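Local coordinates for protein carbohydrate deacetylase (Enterococcus faecalis, PDB 2I5I) that probably removes acetyl groups from acetylated carbohydrates, a step in oligosaccharide breakdown, as a magnesium-dependent hydrolase of the YdjC family, at residues N4-I9 and G206-I211; V63-T68 and N108-Q113; N132-N137 and R156-S161. All blocks are in the same frame, centred on the assembly; numbering follows the deposited sequence.

Contact 1 of 3, residues N4-I9 and G206-I211; sequences NKKLII and GEVFEI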
loop_
_atom_site.group_PDB
_atom_site.type_symbol
_atom_site.label_atom_id
_atom_site.label_comp_id
_atom_site.label_asym_id
_atom_site.label_seq_id
_atom_site.Cartn_x
_atom_site.Cartn_y
_atom_site.Cartn_z
ATOM N N ASN A 4 -11.745 15.885 -31.892
ATOM C CA ASN A 4 -11.430 16.375 -30.547
ATOM C C ASN A 4 -9.971 16.819 -30.501
ATOM O O ASN A 4 -9.164 16.479 -31.375
ATOM C CB ASN A 4 -11.762 15.316 -29.502
ATOM C CG ASN A 4 -11.239 13.948 -29.892
ATOM O OD1 ASN A 4 -10.157 13.852 -30.475
ATOM N ND2 ASN A 4 -12.006 12.912 -29.569
ATOM N N LYS A 5 -9.647 17.606 -29.475
ATOM C CA LYS A 5 -8.291 18.108 -29.282
ATOM C C LYS A 5 -7.707 17.419 -28.047
ATOM O O LYS A 5 -8.362 17.419 -27.004
ATOM C CB LYS A 5 -8.242 19.619 -29.121
ATOM C CG LYS A 5 -8.972 20.375 -30.228
ATOM C CD LYS A 5 -7.980 20.848 -31.283
ATOM C CE LYS A 5 -8.662 21.440 -32.504
ATOM N NZ LYS A 5 -8.324 22.868 -32.763
ATOM N N LYS A 6 -6.521 16.843 -28.209
ATOM C CA LYS A 6 -5.896 16.148 -27.075
ATOM C C LYS A 6 -4.682 16.936 -26.610
ATOM O O LYS A 6 -3.759 17.213 -27.381
ATOM C CB LYS A 6 -5.527 14.726 -27.467
ATOM C CG LYS A 6 -6.753 13.898 -27.858
ATOM C CD LYS A 6 -6.260 12.546 -28.362
ATOM C CE LYS A 6 -6.559 12.440 -29.853
ATOM N NZ LYS A 6 -7.917 11.858 -30.028
ATOM N N LEU A 7 -4.715 17.302 -25.335
ATOM C CA LEU A 7 -3.716 18.161 -24.742
ATOM C C LEU A 7 -2.944 17.421 -23.635
ATOM O O LEU A 7 -3.524 17.024 -22.643
ATOM C CB LEU A 7 -4.333 19.419 -24.137
ATOM C CG LEU A 7 -3.353 20.353 -23.435
ATOM C CD1 LEU A 7 -2.272 20.847 -24.390
ATOM C CD2 LEU A 7 -4.047 21.572 -22.825
ATOM N N ILE A 8 -1.667 17.242 -23.889
ATOM C CA ILE A 8 -0.697 16.689 -22.972
ATOM C C ILE A 8 -0.028 17.884 -22.299
ATOM O O ILE A 8 0.534 18.763 -22.956
ATOM C CB ILE A 8 0.315 15.820 -23.724
ATOM C CG1 ILE A 8 -0.298 14.652 -24.486
ATOM C CG2 ILE A 8 1.403 15.357 -22.767
ATOM C CD1 ILE A 8 0.684 13.975 -25.413
ATOM N N ILE A 9 -0.109 17.958 -20.991
ATOM C CA ILE A 9 0.526 18.931 -20.115
ATOM C C ILE A 9 1.569 18.154 -19.330
ATOM O O ILE A 9 1.284 17.329 -18.475
ATOM C CB ILE A 9 -0.480 19.653 -19.202
ATOM C CG1 ILE A 9 -1.599 20.269 -20.021
ATOM C CG2 ILE A 9 0.192 20.696 -18.328
ATOM C CD1 ILE A 9 -2.650 21.031 -19.265
ATOM N N GLY A 206 -4.268 20.556 -35.726
ATOM C CA GLY A 206 -3.667 19.474 -34.979
ATOM C C GLY A 206 -4.673 18.612 -34.246
ATOM O O GLY A 206 -5.805 19.038 -34.017
ATOM N N GLU A 207 -4.241 17.409 -33.886
ATOM C CA GLU A 207 -5.062 16.506 -33.082
ATOM C C GLU A 207 -4.495 16.441 -31.657
ATOM O O GLU A 207 -5.282 16.530 -30.708
ATOM C CB GLU A 207 -5.148 15.118 -33.701
ATOM C CG GLU A 207 -6.157 14.169 -33.059
ATOM C CD GLU A 207 -5.822 12.707 -33.296
ATOM O OE1 GLU A 207 -5.036 12.428 -34.234
ATOM O OE2 GLU A 207 -6.320 11.819 -32.560
ATOM N N VAL A 208 -3.182 16.296 -31.542
ATOM C CA VAL A 208 -2.471 16.183 -30.281
ATOM C C VAL A 208 -1.476 17.325 -30.074
ATOM O O VAL A 208 -0.624 17.601 -30.917
ATOM C CB VAL A 208 -1.706 14.858 -30.156
ATOM C CG1 VAL A 208 -1.078 14.735 -28.772
ATOM C CG2 VAL A 208 -2.625 13.672 -30.427
ATOM N N PHE A 209 -1.590 17.959 -28.912
ATOM C CA PHE A 209 -0.815 19.105 -28.517
ATOM C C PHE A 209 -0.104 18.854 -27.181
ATOM O O PHE A 209 -0.667 18.147 -26.340
ATOM C CB PHE A 209 -1.679 20.354 -28.374
ATOM C CG PHE A 209 -2.519 20.666 -29.600
ATOM C CD1 PHE A 209 -3.635 19.910 -29.900
ATOM C CD2 PHE A 209 -2.159 21.709 -30.426
ATOM C CE1 PHE A 209 -4.392 20.184 -31.023
ATOM C CE2 PHE A 209 -2.908 21.995 -31.555
ATOM C CZ PHE A 209 -4.016 21.229 -31.846
ATOM N N GLU A 210 1.082 19.426 -27.034
ATOM C CA GLU A 210 1.823 19.325 -25.779
ATOM C C GLU A 210 2.166 20.724 -25.284
ATOM O O GLU A 210 2.780 21.538 -25.977
ATOM C CB GLU A 210 3.100 18.489 -25.891
ATOM C CG GLU A 210 3.817 18.390 -24.549
ATOM C CD GLU A 210 5.054 17.532 -24.532
ATOM O OE1 GLU A 210 5.426 16.982 -25.591
ATOM O OE2 GLU A 210 5.686 17.393 -23.456
ATOM N N ILE A 211 1.744 20.997 -24.048
ATOM C CA ILE A 211 2.286 22.163 -23.356
ATOM C C ILE A 211 3.266 21.683 -22.295
ATOM O O ILE A 211 2.890 20.878 -21.438
ATOM C CB ILE A 211 1.173 22.972 -22.673
ATOM C CG1 ILE A 211 0.250 23.740 -23.611
ATOM C CG2 ILE A 211 1.803 23.896 -21.636
ATOM C CD1 ILE A 211 -1.112 24.047 -23.001
#

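Contact 2 of 3, residues V63-T68 and N108-Q113; sequences VHLTLT and NEWDAQ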
loop_
_atom_site.group_PDB
_atom_site.type_symbol
_atom_site.label_atom_id
_atom_site.label_comp_id
_atom_site.label_asym_id
_atom_site.label_seq_id
_atom_site.Cartn_x
_atom_site.Cartn_y
_atom_site.Cartn_z
ATOM N N VAL A 63 10.814 9.497 -20.290
ATOM C CA VAL A 63 12.230 9.640 -19.945
ATOM C C VAL A 63 12.782 10.958 -20.492
ATOM O O VAL A 63 12.646 11.276 -21.679
ATOM C CB VAL A 63 13.057 8.434 -20.420
ATOM C CG1 VAL A 63 12.911 8.190 -21.925
ATOM C CG2 VAL A 63 14.530 8.582 -20.068
ATOM N N HIS A 64 13.389 11.734 -19.598
ATOM C CA HIS A 64 14.006 13.015 -19.843
ATOM C C HIS A 64 15.495 12.837 -20.138
ATOM O O HIS A 64 16.345 12.801 -19.249
ATOM C CB HIS A 64 13.829 13.922 -18.626
ATOM C CG HIS A 64 13.690 15.381 -18.918
ATOM N ND1 HIS A 64 12.968 15.875 -19.972
ATOM C CD2 HIS A 64 14.170 16.473 -18.284
ATOM C CE1 HIS A 64 13.004 17.190 -19.992
ATOM N NE2 HIS A 64 13.738 17.587 -18.966
ATOM N N LEU A 65 15.842 12.676 -21.426
ATOM C CA LEU A 65 17.256 12.512 -21.768
ATOM C C LEU A 65 18.018 13.820 -21.591
ATOM O O LEU A 65 17.407 14.881 -21.707
ATOM C CB LEU A 65 17.400 12.035 -23.214
ATOM C CG LEU A 65 16.720 10.715 -23.584
ATOM C CD1 LEU A 65 16.790 10.595 -25.110
ATOM C CD2 LEU A 65 17.348 9.519 -22.910
ATOM N N THR A 66 19.321 13.764 -21.322
ATOM C CA THR A 66 20.145 14.938 -21.160
ATOM C C THR A 66 21.593 14.752 -21.619
ATOM O O THR A 66 22.171 13.661 -21.617
ATOM C CB THR A 66 20.166 15.406 -19.675
ATOM O OG1 THR A 66 20.823 16.673 -19.586
ATOM C CG2 THR A 66 20.912 14.403 -18.835
ATOM N N LEU A 67 22.151 15.882 -22.027
ATOM C CA LEU A 67 23.553 16.050 -22.312
ATOM C C LEU A 67 24.141 17.236 -21.551
ATOM O O LEU A 67 25.324 17.518 -21.681
ATOM C CB LEU A 67 23.787 16.286 -23.813
ATOM C CG LEU A 67 23.513 15.086 -24.719
ATOM C CD1 LEU A 67 23.665 15.462 -26.188
ATOM C CD2 LEU A 67 24.425 13.917 -24.385
ATOM N N THR A 68 23.319 17.937 -20.761
ATOM C CA THR A 68 23.728 19.244 -20.253
ATOM C C THR A 68 23.292 19.478 -18.810
ATOM O O THR A 68 23.308 20.611 -18.334
ATOM C CB THR A 68 23.107 20.368 -21.123
ATOM O OG1 THR A 68 21.680 20.284 -21.008
ATOM C CG2 THR A 68 23.409 20.206 -22.602
ATOM N N ASN A 108 24.979 6.166 -27.414
ATOM C CA ASN A 108 25.267 5.189 -26.373
ATOM C C ASN A 108 24.808 5.689 -25.007
ATOM O O ASN A 108 24.221 4.960 -24.213
ATOM C CB ASN A 108 26.756 4.849 -26.322
ATOM C CG ASN A 108 27.208 4.160 -27.603
ATOM O OD1 ASN A 108 26.411 3.436 -28.214
ATOM N ND2 ASN A 108 28.452 4.371 -28.012
ATOM N N GLU A 109 25.123 6.957 -24.754
ATOM C CA GLU A 109 24.739 7.517 -23.452
ATOM C C GLU A 109 23.222 7.592 -23.323
ATOM O O GLU A 109 22.661 7.219 -22.282
ATOM C CB GLU A 109 25.383 8.893 -23.255
ATOM C CG GLU A 109 24.831 9.663 -22.062
ATOM C CD GLU A 109 25.074 8.999 -20.727
ATOM O OE1 GLU A 109 25.999 8.167 -20.622
ATOM O OE2 GLU A 109 24.363 9.347 -19.749
ATOM N N TRP A 110 22.530 8.069 -24.361
ATOM C CA TRP A 110 21.064 8.145 -24.242
ATOM C C TRP A 110 20.454 6.763 -24.143
ATOM O O TRP A 110 19.484 6.516 -23.413
ATOM C CB TRP A 110 20.516 8.977 -25.404
ATOM C CG TRP A 110 20.671 10.456 -25.192
ATOM C CD1 TRP A 110 21.164 11.122 -24.101
ATOM C CD2 TRP A 110 20.304 11.466 -26.142
ATOM N NE1 TRP A 110 21.120 12.479 -24.331
ATOM C CE2 TRP A 110 20.601 12.726 -25.574
ATOM C CE3 TRP A 110 19.758 11.420 -27.421
ATOM C CZ2 TRP A 110 20.355 13.912 -26.264
ATOM C CZ3 TRP A 110 19.519 12.605 -28.100
ATOM C CH2 TRP A 110 19.816 13.845 -27.531
ATOM N N ASP A 111 21.023 5.793 -24.868
ATOM C CA ASP A 111 20.557 4.416 -24.745
ATOM C C ASP A 111 20.722 3.970 -23.294
ATOM O O ASP A 111 19.843 3.366 -22.679
ATOM C CB ASP A 111 21.346 3.538 -25.701
ATOM C CG ASP A 111 21.074 2.051 -25.615
ATOM O OD1 ASP A 111 19.981 1.597 -26.041
ATOM O OD2 ASP A 111 21.954 1.317 -25.130
ATOM N N ALA A 112 21.871 4.267 -22.717
ATOM C CA ALA A 112 22.145 3.983 -21.312
ATOM C C ALA A 112 21.131 4.669 -20.396
ATOM O O ALA A 112 20.720 4.100 -19.384
ATOM C CB ALA A 112 23.555 4.443 -20.990
ATOM N N GLN A 113 20.720 5.888 -20.744
ATOM C CA GLN A 113 19.769 6.611 -19.900
ATOM C C GLN A 113 18.410 5.947 -19.927
ATOM O O GLN A 113 17.628 5.947 -18.981
ATOM C CB GLN A 113 19.660 8.078 -20.339
ATOM C CG GLN A 113 20.849 8.886 -19.806
ATOM C CD GLN A 113 20.886 10.310 -20.325
ATOM O OE1 GLN A 113 19.877 10.984 -20.562
ATOM N NE2 GLN A 113 22.097 10.835 -20.509
HETATM O O HOH W 1 18.628 11.822 -18.147
#

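Contact 3 of 3, residues N132-N137 and R156-S161; sequences NVHGKN and RNASRS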
loop_
_atom_site.group_PDB
_atom_site.type_symbol
_atom_site.label_atom_id
_atom_site.label_comp_id
_atom_site.label_asym_id
_atom_site.label_seq_id
_atom_site.Cartn_x
_atom_site.Cartn_y
_atom_site.Cartn_z
ATOM N N ASN A 132 15.820 20.749 -24.235
ATOM C CA ASN A 132 15.434 20.419 -25.606
ATOM C C ASN A 132 16.642 20.158 -26.499
ATOM O O ASN A 132 16.652 20.630 -27.648
ATOM C CB ASN A 132 14.591 21.526 -26.243
ATOM C CG ASN A 132 13.727 21.002 -27.379
ATOM O OD1 ASN A 132 13.293 19.854 -27.360
ATOM N ND2 ASN A 132 13.483 21.856 -28.364
ATOM N N VAL A 133 17.643 19.429 -26.004
ATOM C CA VAL A 133 18.846 19.186 -26.793
ATOM C C VAL A 133 18.659 18.288 -28.015
ATOM O O VAL A 133 19.499 18.402 -28.929
ATOM C CB VAL A 133 19.986 18.626 -25.898
ATOM C CG1 VAL A 133 20.448 19.743 -24.953
ATOM C CG2 VAL A 133 19.594 17.372 -25.148
ATOM N N HIS A 134 17.715 17.409 -28.193
ATOM C CA HIS A 134 17.223 16.603 -29.280
ATOM C C HIS A 134 16.608 17.473 -30.373
ATOM O O HIS A 134 16.338 16.965 -31.463
ATOM C CB HIS A 134 16.204 15.563 -28.843
ATOM C CG HIS A 134 14.754 15.795 -28.742
ATOM N ND1 HIS A 134 14.144 16.453 -27.698
ATOM C CD2 HIS A 134 13.719 15.415 -29.546
ATOM C CE1 HIS A 134 12.839 16.491 -27.868
ATOM N NE2 HIS A 134 12.540 15.861 -28.993
ATOM N N GLY A 135 16.399 18.753 -30.082
ATOM C CA GLY A 135 15.927 19.686 -31.089
ATOM C C GLY A 135 16.937 20.781 -31.359
ATOM O O GLY A 135 16.655 21.796 -31.993
ATOM N N LYS A 136 18.165 20.607 -30.886
ATOM C CA LYS A 136 19.172 21.648 -31.073
ATOM C C LYS A 136 19.632 21.734 -32.535
ATOM O O LYS A 136 19.977 22.814 -33.021
ATOM C CB LYS A 136 20.384 21.372 -30.193
ATOM C CG LYS A 136 21.539 22.357 -30.325
ATOM C CD LYS A 136 21.067 23.795 -30.276
ATOM C CE LYS A 136 21.985 24.681 -29.443
ATOM N NZ LYS A 136 21.270 25.967 -29.139
ATOM N N ASN A 137 19.632 20.583 -33.175
ATOM C CA ASN A 137 19.981 20.388 -34.569
ATOM C C ASN A 137 19.524 19.002 -35.013
ATOM O O ASN A 137 19.253 18.108 -34.203
ATOM C CB ASN A 137 21.477 20.589 -34.821
ATOM C CG ASN A 137 22.399 19.551 -34.270
ATOM O OD1 ASN A 137 22.137 18.348 -34.263
ATOM N ND2 ASN A 137 23.558 19.962 -33.766
ATOM N N ARG A 156 8.866 13.640 -28.108
ATOM C CA ARG A 156 8.405 15.007 -28.057
ATOM C C ARG A 156 8.709 15.732 -29.384
ATOM O O ARG A 156 9.818 15.564 -29.897
ATOM C CB ARG A 156 9.093 15.774 -26.916
ATOM C CG ARG A 156 8.808 17.263 -26.958
ATOM C CD ARG A 156 9.495 17.964 -25.792
ATOM N NE ARG A 156 8.614 17.939 -24.618
ATOM C CZ ARG A 156 8.973 18.459 -23.441
ATOM N NH1 ARG A 156 10.160 19.012 -23.289
ATOM N NH2 ARG A 156 8.150 18.430 -22.390
ATOM N N ASN A 157 7.755 16.512 -29.853
ATOM C CA ASN A 157 7.975 17.346 -31.045
ATOM C C ASN A 157 9.096 18.327 -30.747
ATOM O O ASN A 157 8.996 19.185 -29.865
ATOM C CB ASN A 157 6.671 18.014 -31.415
ATOM C CG ASN A 157 6.714 19.031 -32.526
ATOM O OD1 ASN A 157 7.727 19.688 -32.763
ATOM N ND2 ASN A 157 5.564 19.136 -33.186
ATOM N N ALA A 158 10.176 18.227 -31.510
ATOM C CA ALA A 158 11.342 19.060 -31.292
ATOM C C ALA A 158 11.299 20.470 -31.842
ATOM O O ALA A 158 12.238 21.248 -31.564
ATOM C CB ALA A 158 12.539 18.319 -31.919
ATOM N N SER A 159 10.301 20.891 -32.624
ATOM C CA SER A 159 10.416 22.256 -33.184
ATOM C C SER A 159 9.815 23.338 -32.310
ATOM O O SER A 159 8.644 23.248 -31.959
ATOM C CB SER A 159 9.754 22.291 -34.573
ATOM O OG SER A 159 9.206 23.561 -34.916
ATOM N N ARG A 160 10.553 24.401 -31.977
ATOM C CA ARG A 160 9.944 25.521 -31.238
ATOM C C ARG A 160 10.119 26.848 -31.975
ATOM O O ARG A 160 10.167 27.916 -31.357
ATOM C CB ARG A 160 10.544 25.661 -29.840
ATOM C CG ARG A 160 10.676 24.332 -29.113
ATOM C CD ARG A 160 11.006 24.503 -27.646
ATOM N NE ARG A 160 10.816 23.256 -26.907
ATOM C CZ ARG A 160 11.122 23.107 -25.625
ATOM N NH1 ARG A 160 11.630 24.120 -24.930
ATOM N NH2 ARG A 160 10.934 21.957 -24.996
ATOM N N SER A 161 10.220 26.755 -33.291
ATOM C CA SER A 161 10.508 27.894 -34.166
ATOM C C SER A 161 9.993 27.613 -35.570
ATOM O O SER A 161 9.871 26.456 -35.971
ATOM C CB SER A 161 12.003 28.207 -34.128
ATOM O OG SER A 161 12.766 27.897 -35.266
HETATM O O HOH W 2 10.447 20.582 -27.985
HETATM O O HOH W 3 12.681 18.509 -25.060
#

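Contact 1 of 3, residues N4-I9 and G206-I211
Segments 4-9 and 206-211 run as parallel neighbours in the curved sheet of this YdjC-family fold, with backbone hydrogen bonds in the parallel alternation. Four bonds, each 2.8 Å from N to O, join them: K6 N to E207 O, F209 N to K6 O, I8 N to F209 O and I211 N to I8 O. All lie nearly along the C=O axes. CA-H groups lean on the same oxygens, E210 CA lying 3.2 Å from I8 O.

On one face of the sheet L7 CD1 meets I211 CD1 at 3.7 Å, the chains crossing obliquely under helix 191-203. L7 has CG anti to the backbone N (chi1 177°), which carries CD1 toward the neighbouring strand. K5 CD lies 3.7 Å from F209 CE1, while K5 NZ is held by carbonyls of V201, V202 and S204.

The other face carries K6, I8, V208 and E210. I8 CD1 touches V208 CG1 at 3.9 Å, and E210 turns its carboxylate to R156 and Y258. K6 and E207 lie side by side. D111 of a second subunit binds K6 and N4, and K150 of that subunit pairs with E207. K6 bends at chi3 and chi4; its NZ forms a salt bridge with E207 OE2, whose position is less certain, and donates to N4 OD1 at 3.0 Å from above the carbonyl plane.

Contact 2 of 3, residues V63-T68 and N108-Q113
Strand 63-65 and helix 108-113, part of helix 103-117, meet as sheet and covering helix, their local directions 156° apart, just where the chain leaves the strand beside the predicted magnesium site. The dense part is a wedge of leucines around W110. L65 lays its CB over the five-membered ring, 3.9 Å from the centroid and only 7° off the normal, a CH-pi contact. Its CD1 covers the same indole toward the rim, and CD2 reaches Q113 CB at 3.7 Å. L67 crosses W110 at about a right angle, its CD1 3.7 Å from W110 CZ2. V143 and L147 of helix 138-151 add to the packing on W110.

Beside this wedge the contact is polar. Q113, extended beyond CG, holds its amide against the backbone of T66: OE1 accepts T66 N at 2.9 Å through an in-plane lone pair, and NE2 gives a nearly straight bond of 3.0 Å to T66 O. The second N-H of NE2 goes to E109 OE2 at 2.8 Å, on the anti lone pair, with both acceptors almost in the amide plane. W110 NE1 adds a weak bond to T66 O. The looser part lies at H64 O, which meets Q113 OE1 only through a water that donates to both oxygens.

The CB of H64 points away from the helix; ND1 is bonded to D128, and T66 packs on H130, the predicted magnesium ligand. Gripped at N and O, the two peptides flanking T66 are placed by one amide, whose orientation T66 and E109 set together, and the negative charge of E109 would tend to polarise Q113 NE2 as a donor.

Contact 3 of 3, residues N132-N137 and R156-S161
Two flat polar groups, amide and guanidinium, lie face to face here: N132 stacks on R160, the planes 14° apart, with N132 CG 3.5 Å above the guanidinium and offset toward its rim. N132 ND2 and R160 NE, both donors and 3.3 Å apart, share no hydrogen bond. Each finds its acceptor in another direction, ND2 weakly at A158 O and NE at a water. R160 reaches this position with its chain extended from CG to NE, and N132 with CG anti to the backbone N (chi1 -157°). N132 has a left-handed backbone conformation in the loop between strand 127-129 and helix 138-151.

Deeper in, H134 turns its NE2 edge to R156 O. NE2 donates to R156 O at 2.9 Å, almost straight and in the ring plane, although it approaches from above the carbonyl plane. The crowded chi1 of 88°, with CG between the backbone N and the carbonyl carbon, sets this direction. A158 CB fits beside H134 NE2 and the backbone of G135, at 3.7 Å from G135 CA. Its loop is shaped by an Asx turn, N157 OD1 accepting S159 N.

N132 OD1 accepts hydrogen bonds from two waters. One also donates to N157 O and accepts from R160 NE, and the other accepts from R156 NH1, linking the two loops through solvent. R156 pairs further with D12. The contact thus joins the loops flanking helix 138-151 close to the predicted magnesium site, N132 following soon after the ligand H130. With NE2 donating to R156 O and S129 OG hydrogen-bonded to the other ring nitrogen, ND1, both nitrogens of H134 are engaged and the orientation of its ring is fixed.

How the contacts relate
From the N terminus, the chain first lays down strand 6-11, whose partner in contact 1 arrives only with strand 208-213. Contact 2 therefore closes first, joining the end of strand 60-65 to helix 103-117. Contact 3 closes second, in series with it, bringing together the loops before and after helix 138-151. Contact 1 closes last and spans the longest loop, with the other two nested inside. Contacts 1 and 2, on opposite sides of the chain's centre, reach the same sheet without touching. Contact 3 meets both: R156 forms a salt bridge with E210 of contact 1, and V133 packs on W110 and T68 of contact 2.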